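PDB 7CGF: PUM-HD domain-containing protein from Caenorhabditis elegans, which binds RNA through a domain of Pumilio repeats and probably recognises elements in the 3' untranslated regions of messenger RNAs. Local coordinates for residues V190-C195 / N227-Y232; R196-C201 / N231-H236. The protein carries 2 engineered substitutions. All blocks are in the same frame, centred on the assembly; numbering follows the deposited sequence. Where two conformers were deposited one is given.

Contact 1 of 2, residues V190-C195 / N227-Y232. With nucleotides of chain B.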
loop_
_atom_site.group_PDB
_atom_site.type_symbol
_atom_site.label_atom_id
_atom_site.label_comp_id
_atom_site.label_asym_id
_atom_site.label_seq_id
_atom_site.Cartn_x
_atom_site.Cartn_y
_atom_site.Cartn_z
ATOM N N VAL A 190 -0.694 -8.363 10.584
ATOM C CA VAL A 190 0.240 -7.827 11.575
ATOM C C VAL A 190 1.679 -7.820 11.071
ATOM O O VAL A 190 2.604 -7.558 11.852
ATOM C CB VAL A 190 0.115 -8.568 12.914
ATOM C CG1 VAL A 190 -1.357 -8.577 13.327
ATOM C CG2 VAL A 190 0.651 -9.983 12.809
ATOM N N ASP A 191 1.890 -8.089 9.786
ATOM C CA ASP A 191 3.178 -8.065 9.093
ATOM C C ASP A 191 3.363 -6.729 8.386
ATOM O O ASP A 191 2.422 -6.219 7.772
ATOM C CB ASP A 191 3.262 -9.203 8.070
ATOM C CG ASP A 191 4.625 -9.299 7.416
ATOM O OD1 ASP A 191 5.541 -9.915 8.027
ATOM O OD2 ASP A 191 4.777 -8.761 6.297
ATOM N N PRO A 192 4.547 -6.105 8.449
ATOM C CA PRO A 192 4.706 -4.782 7.830
ATOM C C PRO A 192 4.495 -4.787 6.332
ATOM O O PRO A 192 4.146 -3.751 5.758
ATOM C CB PRO A 192 6.160 -4.413 8.172
ATOM C CG PRO A 192 6.830 -5.706 8.375
ATOM C CD PRO A 192 5.800 -6.588 9.048
ATOM N N TYR A 193 4.731 -5.917 5.672
ATOM C CA TYR A 193 4.537 -6.009 4.229
ATOM C C TYR A 193 3.216 -6.666 3.860
ATOM O O TYR A 193 2.504 -6.174 2.960
ATOM C CB TYR A 193 5.717 -6.774 3.625
ATOM C CG TYR A 193 7.011 -6.110 4.016
ATOM C CD1 TYR A 193 7.229 -4.758 3.736
ATOM C CD2 TYR A 193 8.001 -6.814 4.692
ATOM C CE1 TYR A 193 8.426 -4.132 4.104
ATOM C CE2 TYR A 193 9.191 -6.189 5.062
ATOM C CZ TYR A 193 9.385 -4.857 4.767
ATOM O OH TYR A 193 10.572 -4.248 5.136
ATOM N N GLY A 194 2.862 -7.750 4.558
ATOM C CA GLY A 194 1.591 -8.422 4.300
ATOM C C GLY A 194 0.390 -7.530 4.533
ATOM O O GLY A 194 -0.628 -7.664 3.853
ATOM N N CYS A 195 0.492 -6.581 5.464
ATOM C CA CYS A 195 -0.680 -5.757 5.754
ATOM C C CYS A 195 -1.042 -4.885 4.564
ATOM O O CYS A 195 -2.219 -4.567 4.369
ATOM C CB CYS A 195 -0.450 -4.896 6.995
ATOM S SG CYS A 195 0.792 -3.580 6.750
ATOM N N ASN A 227 -3.110 -3.535 16.555
ATOM C CA ASN A 227 -1.772 -3.832 16.077
ATOM C C ASN A 227 -1.201 -2.656 15.281
ATOM O O ASN A 227 -1.930 -1.892 14.636
ATOM C CB ASN A 227 -1.802 -5.121 15.243
ATOM C CG ASN A 227 -0.450 -5.470 14.682
ATOM O OD1 ASN A 227 -0.156 -5.162 13.534
ATOM N ND2 ASN A 227 0.396 -6.106 15.504
ATOM N N GLN A 228 0.133 -2.490 15.358
ATOM C CA GLN A 228 0.767 -1.339 14.726
ATOM C C GLN A 228 0.532 -1.316 13.221
ATOM O O GLN A 228 0.508 -0.239 12.616
ATOM C CB GLN A 228 2.276 -1.330 15.020
ATOM C CG GLN A 228 2.984 -2.538 14.476
ATOM C CD GLN A 228 4.492 -2.520 14.689
ATOM O OE1 GLN A 228 5.139 -1.478 14.596
ATOM N NE2 GLN A 228 5.051 -3.693 14.958
ATOM N N TYR A 229 0.329 -2.482 12.609
ATOM C CA TYR A 229 -0.034 -2.571 11.192
ATOM C C TYR A 229 -1.498 -2.919 10.994
ATOM O O TYR A 229 -2.146 -2.377 10.089
ATOM C CB TYR A 229 0.826 -3.617 10.485
ATOM C CG TYR A 229 2.299 -3.338 10.658
ATOM C CD1 TYR A 229 2.844 -2.163 10.180
ATOM C CD2 TYR A 229 3.117 -4.235 11.319
ATOM C CE1 TYR A 229 4.198 -1.893 10.344
ATOM C CE2 TYR A 229 4.466 -3.967 11.492
ATOM C CZ TYR A 229 4.984 -2.795 11.010
ATOM O OH TYR A 229 6.325 -2.511 11.171
ATOM N N GLY A 230 -2.026 -3.789 11.852
ATOM C CA GLY A 230 -3.394 -4.256 11.685
ATOM C C GLY A 230 -4.414 -3.144 11.801
ATOM O O GLY A 230 -5.492 -3.227 11.211
ATOM N N ASN A 231 -4.088 -2.077 12.537
ATOM C CA ASN A 231 -5.080 -1.018 12.681
ATOM C C ASN A 231 -5.377 -0.363 11.336
ATOM O O ASN A 231 -6.519 0.043 11.088
ATOM C CB ASN A 231 -4.646 0.015 13.734
ATOM C CG ASN A 231 -3.661 1.033 13.199
ATOM O OD1 ASN A 231 -4.053 2.084 12.685
ATOM N ND2 ASN A 231 -2.383 0.731 13.322
ATOM N N TYR A 232 -4.386 -0.309 10.439
ATOM C CA TYR A 232 -4.641 0.188 9.091
ATOM C C TYR A 232 -5.498 -0.778 8.291
ATOM O O TYR A 232 -6.310 -0.345 7.463
ATOM C CB TYR A 232 -3.334 0.411 8.351
ATOM C CG TYR A 232 -2.478 1.517 8.935
ATOM C CD1 TYR A 232 -2.736 2.841 8.623
ATOM C CD2 TYR A 232 -1.403 1.221 9.765
ATOM C CE1 TYR A 232 -1.944 3.860 9.115
ATOM C CE2 TYR A 232 -0.595 2.250 10.276
ATOM C CZ TYR A 232 -0.885 3.559 9.945
ATOM O OH TYR A 232 -0.083 4.572 10.438
ATOM P P A B 4 4.741 6.643 11.425
ATOM O OP1 A B 4 6.189 6.830 11.678
ATOM O OP2 A B 4 3.956 7.717 10.779
ATOM O "O5'" A B 4 4.592 5.326 10.556
ATOM C "C5'" A B 4 5.486 4.253 10.769
ATOM C "C4'" A B 4 5.084 3.015 10.018
ATOM O "O4'" A B 4 3.646 2.864 10.007
ATOM C "C3'" A B 4 5.443 2.938 8.546
ATOM O "O3'" A B 4 6.816 2.690 8.311
ATOM C "C2'" A B 4 4.545 1.805 8.077
ATOM O "O2'" A B 4 5.093 0.557 8.470
ATOM C "C1'" A B 4 3.286 2.051 8.913
ATOM N N9 A B 4 2.197 2.648 8.120
ATOM C C8 A B 4 1.820 3.915 7.746
ATOM N N7 A B 4 0.729 3.913 6.988
ATOM C C5 A B 4 0.400 2.555 6.854
ATOM C C6 A B 4 -0.607 1.810 6.207
ATOM N N6 A B 4 -1.607 2.300 5.471
ATOM N N1 A B 4 -0.572 0.470 6.339
ATOM C C2 A B 4 0.371 -0.113 7.044
ATOM N N3 A B 4 1.371 0.472 7.694
ATOM C C4 A B 4 1.312 1.798 7.546
ATOM P P U B 3 3.603 8.871 17.286
ATOM O OP1 U B 3 4.696 7.878 17.444
ATOM O OP2 U B 3 3.885 10.227 16.782
ATOM O "O5'" U B 3 2.453 8.335 16.323
ATOM C "C5'" U B 3 2.670 8.185 14.931
ATOM C "C4'" U B 3 2.497 6.739 14.562
ATOM O "O4'" U B 3 1.130 6.334 14.807
ATOM C "C3'" U B 3 2.734 6.377 13.109
ATOM O "O3'" U B 3 4.117 6.233 12.845
ATOM C "C2'" U B 3 1.967 5.065 12.964
ATOM O "O2'" U B 3 2.760 3.986 13.429
ATOM C "C1'" U B 3 0.807 5.254 13.950
ATOM N N1 U B 3 -0.503 5.481 13.296
ATOM C C2 U B 3 -1.220 4.308 13.113
ATOM O O2 U B 3 -0.764 3.232 13.464
ATOM N N3 U B 3 -2.448 4.456 12.523
ATOM C C4 U B 3 -3.008 5.633 12.088
ATOM O O4 U B 3 -4.121 5.633 11.567
ATOM C C5 U B 3 -2.205 6.807 12.311
ATOM C C6 U B 3 -0.999 6.690 12.887
ATOM P P G B 5 7.504 3.149 6.930
ATOM O OP1 G B 5 8.966 3.011 7.125
ATOM O OP2 G B 5 6.943 4.453 6.496
ATOM O "O5'" G B 5 7.024 2.066 5.861
ATOM C "C5'" G B 5 7.209 0.674 6.082
ATOM C "C4'" G B 5 6.896 -0.135 4.844
ATOM O "O4'" G B 5 5.583 0.210 4.342
ATOM C "C3'" G B 5 7.818 0.084 3.658
ATOM O "O3'" G B 5 8.997 -0.684 3.771
ATOM C "C2'" G B 5 6.952 -0.312 2.467
ATOM O "O2'" G B 5 6.942 -1.720 2.293
ATOM C "C1'" G B 5 5.563 0.121 2.934
ATOM N N9 G B 5 5.165 1.430 2.391
ATOM C C8 G B 5 5.555 2.672 2.832
ATOM N N7 G B 5 5.011 3.646 2.154
ATOM C C5 G B 5 4.222 2.999 1.210
ATOM C C6 G B 5 3.390 3.529 0.195
ATOM O O6 G B 5 3.177 4.714 -0.098
ATOM N N1 G B 5 2.767 2.516 -0.526
ATOM C C2 G B 5 2.906 1.166 -0.307
ATOM N N2 G B 5 2.204 0.379 -1.137
ATOM N N3 G B 5 3.688 0.648 0.634
ATOM C C4 G B 5 4.306 1.626 1.345
HETATM O O HOH W 1 3.048 -6.695 14.424
#
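Tyr229 lays the face of its ring over Pro192. The proline CA stands 3.6 Å from the ring centroid and 6° off the ring normal, which identifies a CH-pi contact, and Pro192 CB lies nearer the phenol end, 3.5 Å from Tyr229 CZ. CG of Gln228 lies over the opposite face near the rim, so the ring is held between two aliphatic groups. Its edge meets Val190 O at CD2 and the RNA at CE1, where O2' of A4 of chain B is 3.2 Å from Tyr229 CE1. Closer to the backbone, Cys195 SG packs 3.7 Å from Tyr229 CB and makes an oblique sulfur-aromatic contact with the ring. The same sulfur lies 3.5 Å from C2 of A4 of chain B, and thus touches tyrosine and base together.

Val190 crosses the Asn227 side chain at about a right angle, with Val190 CG1 3.5 Å from Asn227 CG. The amide is placed by a first torsion with CG anti to the backbone N (chi1 178°), and its OD1 takes two backbone donors: Gly230 N, 2.9 Å from Asn227 OD1, on a lone pair in the carbonyl plane, and Tyr229 N from above that plane. Asn227 ND2 donates to a water that in turn donates to Val190 O, a polar bridge across the contact. Asp191 OD2 accepts the matching capping bonds from Tyr193 N and Gly194 N.

On the RNA side, Asn231 OD1 accepts from N3 of U3 of chain B at 2.9 Å, while its ND2 donates to O2 of the same base and, in its own amide plane, to Asn227 O. The two capped turns open helix 194-204 and helix 230-240 of adjacent predicted Pumilio repeats; these helices bear the residues that meet the bases, as in the Pumilio fold.

Contact 2 of 2, residues R196-C201 / N231-H236. With nucleotides of chain B.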
loop_
_atom_site.group_PDB
_atom_site.type_symbol
_atom_site.label_atom_id
_atom_site.label_comp_id
_atom_site.label_asym_id
_atom_site.label_seq_id
_atom_site.Cartn_x
_atom_site.Cartn_y
_atom_site.Cartn_z
ATOM N N ARG A 196 -0.050 -4.529 3.742
ATOM C CA ARG A 196 -0.291 -3.709 2.567
ATOM C C ARG A 196 -0.967 -4.519 1.477
ATOM O O ARG A 196 -1.776 -3.991 0.710
ATOM C CB ARG A 196 1.041 -3.143 2.061
ATOM C CG ARG A 196 1.800 -2.322 3.108
ATOM C CD ARG A 196 1.251 -0.894 3.230
ATOM N NE ARG A 196 2.168 -0.072 4.025
ATOM C CZ ARG A 196 2.187 1.258 4.028
ATOM N NH1 ARG A 196 1.355 1.943 3.267
ATOM N NH2 ARG A 196 3.068 1.904 4.786
ATOM N N VAL A 197 -0.620 -5.799 1.387
ATOM C CA VAL A 197 -1.314 -6.698 0.471
ATOM C C VAL A 197 -2.781 -6.814 0.856
ATOM O O VAL A 197 -3.666 -6.726 0.002
ATOM C CB VAL A 197 -0.625 -8.069 0.450
ATOM C CG1 VAL A 197 -1.469 -9.066 -0.363
ATOM C CG2 VAL A 197 0.756 -7.933 -0.175
ATOM N N VAL A 198 -3.060 -6.998 2.146
ATOM C CA VAL A 198 -4.455 -7.090 2.587
ATOM C C VAL A 198 -5.200 -5.802 2.268
ATOM O O VAL A 198 -6.332 -5.827 1.766
ATOM C CB VAL A 198 -4.532 -7.425 4.084
ATOM C CG1 VAL A 198 -6.014 -7.444 4.566
ATOM C CG2 VAL A 198 -3.841 -8.744 4.393
ATOM N N GLN A 199 -4.576 -4.649 2.541
ATOM C CA GLN A 199 -5.233 -3.384 2.233
ATOM C C GLN A 199 -5.525 -3.251 0.744
ATOM O O GLN A 199 -6.609 -2.786 0.360
ATOM C CB GLN A 199 -4.380 -2.216 2.717
ATOM C CG GLN A 199 -4.350 -2.146 4.229
ATOM C CD GLN A 199 -3.338 -1.153 4.734
ATOM O OE1 GLN A 199 -3.490 0.053 4.534
ATOM N NE2 GLN A 199 -2.278 -1.654 5.384
ATOM N N ARG A 200 -4.566 -3.625 -0.109
ATOM C CA ARG A 200 -4.771 -3.513 -1.549
ATOM C C ARG A 200 -5.915 -4.412 -2.008
ATOM O O ARG A 200 -6.744 -4.009 -2.838
ATOM C CB ARG A 200 -3.465 -3.839 -2.283
ATOM C CG ARG A 200 -3.189 -3.014 -3.538
ATOM C CD ARG A 200 -3.050 -1.516 -3.268
ATOM N NE ARG A 200 -1.960 -1.229 -2.339
ATOM C CZ ARG A 200 -2.107 -0.658 -1.141
ATOM N NH1 ARG A 200 -1.048 -0.452 -0.361
ATOM N NH2 ARG A 200 -3.295 -0.271 -0.720
ATOM N N CYS A 201 -6.002 -5.622 -1.444
ATOM C CA CYS A 201 -7.129 -6.502 -1.747
ATOM C C CYS A 201 -8.459 -5.876 -1.357
ATOM O O CYS A 201 -9.439 -5.963 -2.114
ATOM C CB CYS A 201 -6.956 -7.840 -1.039
ATOM S SG CYS A 201 -5.710 -8.846 -1.804
ATOM N N ASN A 231 -4.088 -2.077 12.537
ATOM C CA ASN A 231 -5.080 -1.018 12.681
ATOM C C ASN A 231 -5.377 -0.363 11.336
ATOM O O ASN A 231 -6.519 0.043 11.088
ATOM C CB ASN A 231 -4.646 0.015 13.734
ATOM C CG ASN A 231 -3.661 1.033 13.199
ATOM O OD1 ASN A 231 -4.053 2.084 12.685
ATOM N ND2 ASN A 231 -2.383 0.731 13.322
ATOM N N TYR A 232 -4.386 -0.309 10.439
ATOM C CA TYR A 232 -4.641 0.188 9.091
ATOM C C TYR A 232 -5.498 -0.778 8.291
ATOM O O TYR A 232 -6.310 -0.345 7.463
ATOM C CB TYR A 232 -3.334 0.411 8.351
ATOM C CG TYR A 232 -2.478 1.517 8.935
ATOM C CD1 TYR A 232 -2.736 2.841 8.623
ATOM C CD2 TYR A 232 -1.403 1.221 9.765
ATOM C CE1 TYR A 232 -1.944 3.860 9.115
ATOM C CE2 TYR A 232 -0.595 2.250 10.276
ATOM C CZ TYR A 232 -0.885 3.559 9.945
ATOM O OH TYR A 232 -0.083 4.572 10.438
ATOM N N VAL A 233 -5.326 -2.084 8.510
ATOM C CA VAL A 233 -6.182 -3.062 7.837
ATOM C C VAL A 233 -7.634 -2.858 8.249
ATOM O O VAL A 233 -8.544 -2.847 7.413
ATOM C CB VAL A 233 -5.693 -4.491 8.146
ATOM C CG1 VAL A 233 -6.715 -5.542 7.718
ATOM C CG2 VAL A 233 -4.328 -4.755 7.472
ATOM N N VAL A 234 -7.868 -2.695 9.552
ATOM C CA VAL A 234 -9.223 -2.456 10.035
ATOM C C VAL A 234 -9.769 -1.139 9.489
ATOM O O VAL A 234 -10.945 -1.057 9.123
ATOM C CB VAL A 234 -9.262 -2.483 11.571
ATOM C CG1 VAL A 234 -10.618 -1.954 12.080
ATOM C CG2 VAL A 234 -9.016 -3.902 12.077
ATOM N N GLN A 235 -8.938 -0.088 9.415
ATOM C CA GLN A 235 -9.436 1.149 8.828
ATOM C C GLN A 235 -9.871 0.934 7.381
ATOM O O GLN A 235 -10.876 1.504 6.942
ATOM C CB GLN A 235 -8.385 2.250 8.936
ATOM C CG GLN A 235 -8.210 2.678 10.383
ATOM C CD GLN A 235 -7.241 3.815 10.489
ATOM O OE1 GLN A 235 -7.511 4.924 10.015
ATOM N NE2 GLN A 235 -6.076 3.535 11.058
ATOM N N HIS A 236 -9.176 0.060 6.654
ATOM C CA HIS A 236 -9.571 -0.244 5.281
ATOM C C HIS A 236 -10.880 -1.024 5.217
ATOM O O HIS A 236 -11.645 -0.838 4.261
ATOM C CB HIS A 236 -8.442 -0.993 4.570
ATOM C CG HIS A 236 -7.441 -0.080 3.934
ATOM N ND1 HIS A 236 -6.644 0.775 4.664
ATOM C CD2 HIS A 236 -7.147 0.155 2.631
ATOM C CE1 HIS A 236 -5.884 1.478 3.841
ATOM N NE2 HIS A 236 -6.176 1.125 2.602
ATOM P P A B 4 4.741 6.643 11.425
ATOM O OP1 A B 4 6.189 6.830 11.678
ATOM O OP2 A B 4 3.956 7.717 10.779
ATOM O "O5'" A B 4 4.592 5.326 10.556
ATOM C "C5'" A B 4 5.486 4.253 10.769
ATOM C "C4'" A B 4 5.084 3.015 10.018
ATOM O "O4'" A B 4 3.646 2.864 10.007
ATOM C "C3'" A B 4 5.443 2.938 8.546
ATOM O "O3'" A B 4 6.816 2.690 8.311
ATOM C "C2'" A B 4 4.545 1.805 8.077
ATOM O "O2'" A B 4 5.093 0.557 8.470
ATOM C "C1'" A B 4 3.286 2.051 8.913
ATOM N N9 A B 4 2.197 2.648 8.120
ATOM C C8 A B 4 1.820 3.915 7.746
ATOM N N7 A B 4 0.729 3.913 6.988
ATOM C C5 A B 4 0.400 2.555 6.854
ATOM C C6 A B 4 -0.607 1.810 6.207
ATOM N N6 A B 4 -1.607 2.300 5.471
ATOM N N1 A B 4 -0.572 0.470 6.339
ATOM C C2 A B 4 0.371 -0.113 7.044
ATOM N N3 A B 4 1.371 0.472 7.694
ATOM C C4 A B 4 1.312 1.798 7.546
ATOM P P U B 3 3.603 8.871 17.286
ATOM O OP1 U B 3 4.696 7.878 17.444
ATOM O OP2 U B 3 3.885 10.227 16.782
ATOM O "O5'" U B 3 2.453 8.335 16.323
ATOM C "C5'" U B 3 2.670 8.185 14.931
ATOM C "C4'" U B 3 2.497 6.739 14.562
ATOM O "O4'" U B 3 1.130 6.334 14.807
ATOM C "C3'" U B 3 2.734 6.377 13.109
ATOM O "O3'" U B 3 4.117 6.233 12.845
ATOM C "C2'" U B 3 1.967 5.065 12.964
ATOM O "O2'" U B 3 2.760 3.986 13.429
ATOM C "C1'" U B 3 0.807 5.254 13.950
ATOM N N1 U B 3 -0.503 5.481 13.296
ATOM C C2 U B 3 -1.220 4.308 13.113
ATOM O O2 U B 3 -0.764 3.232 13.464
ATOM N N3 U B 3 -2.448 4.456 12.523
ATOM C C4 U B 3 -3.008 5.633 12.088
ATOM O O4 U B 3 -4.121 5.633 11.567
ATOM C C5 U B 3 -2.205 6.807 12.311
ATOM C C6 U B 3 -0.999 6.690 12.887
ATOM P P G B 5 7.504 3.149 6.930
ATOM O OP1 G B 5 8.966 3.011 7.125
ATOM O OP2 G B 5 6.943 4.453 6.496
ATOM O "O5'" G B 5 7.024 2.066 5.861
ATOM C "C5'" G B 5 7.209 0.674 6.082
ATOM C "C4'" G B 5 6.896 -0.135 4.844
ATOM O "O4'" G B 5 5.583 0.210 4.342
ATOM C "C3'" G B 5 7.818 0.084 3.658
ATOM O "O3'" G B 5 8.997 -0.684 3.771
ATOM C "C2'" G B 5 6.952 -0.312 2.467
ATOM O "O2'" G B 5 6.942 -1.720 2.293
ATOM C "C1'" G B 5 5.563 0.121 2.934
ATOM N N9 G B 5 5.165 1.430 2.391
ATOM C C8 G B 5 5.555 2.672 2.832
ATOM N N7 G B 5 5.011 3.646 2.154
ATOM C C5 G B 5 4.222 2.999 1.210
ATOM C C6 G B 5 3.390 3.529 0.195
ATOM O O6 G B 5 3.177 4.714 -0.098
ATOM N N1 G B 5 2.767 2.516 -0.526
ATOM C C2 G B 5 2.906 1.166 -0.307
ATOM N N2 G B 5 2.204 0.379 -1.137
ATOM N N3 G B 5 3.688 0.648 0.634
ATOM C C4 G B 5 4.306 1.626 1.345
#
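Gln199 lays its CG methylene over the His236 ring, 3.7 Å from the ring centroid and 10° off the normal, a CH-pi contact. The apolar pair is Val198 and Val233, whose CG1 atoms meet at 3.7 Å, the two side chains crossing at about a right angle. The helix segments behind them are nearly parallel, their axes 2° apart in direction and 9.3 Å distant.

Hydrogen bonds fix the polar ends. His236 ND1 donates to Tyr232 O at 3.0 Å, and His236 N reaches that same oxygen from the other face of its carbonyl plane. His236 NE2 is hydrogen-bonded to Glu203 OE2, while OE1 of the same residue forms a salt bridge with Arg200 NH2. Gln199 NE2 donates to N1 of A4 of chain B at 2.9 Å; N6 of that base donates to Gln199 OE1, whose position is less certain. Gln235 NE2 donates to O4 of U3 of chain B at 2.9 Å.

Flat groups enclose the adenine. The Tyr232 ring has C5 of A4 of chain B 3.3 Å above its plane, over its centre, and packs obliquely on U3 of chain B. On the other side of the adenine lies the Arg196 guanidinium, brought there by a chain bent at chi2 (-80°); G5 of chain B covers its opposite face. An alanine in place of Tyr232 would probably open a gap between A4 and U3 and set the adenine freer to tilt or slide.

The pattern is consistent with selection of adenine: the NE2 bond to N1 meets its Watson-Crick edge, the OE1 half being less sure, while Tyr232 and Arg196 grip its faces and the His236 ring backs the glutamine chain.

How the contacts relate
Both contacts join helix 194-204 to helix 230-240, which belong to adjacent predicted Pumilio repeats, 177-215 and 216-251. Their centres lie about 8 Å apart. Along the chain the order is 190-195, 196-201, then 227-232 and 231-236, the last two overlapping at Asn231 and Tyr232. Contact 1 therefore lies at the N-terminal entry of each helix and contact 2 further along; they touch where Cys195 O packs against Val233 CG2. The earlier helix bonds the edge of A4 of chain B and the later one that of U3, so protein and RNA run in opposite directions here. Side chains of both helices pack the faces of A4, consistent with the modular Pumilio code.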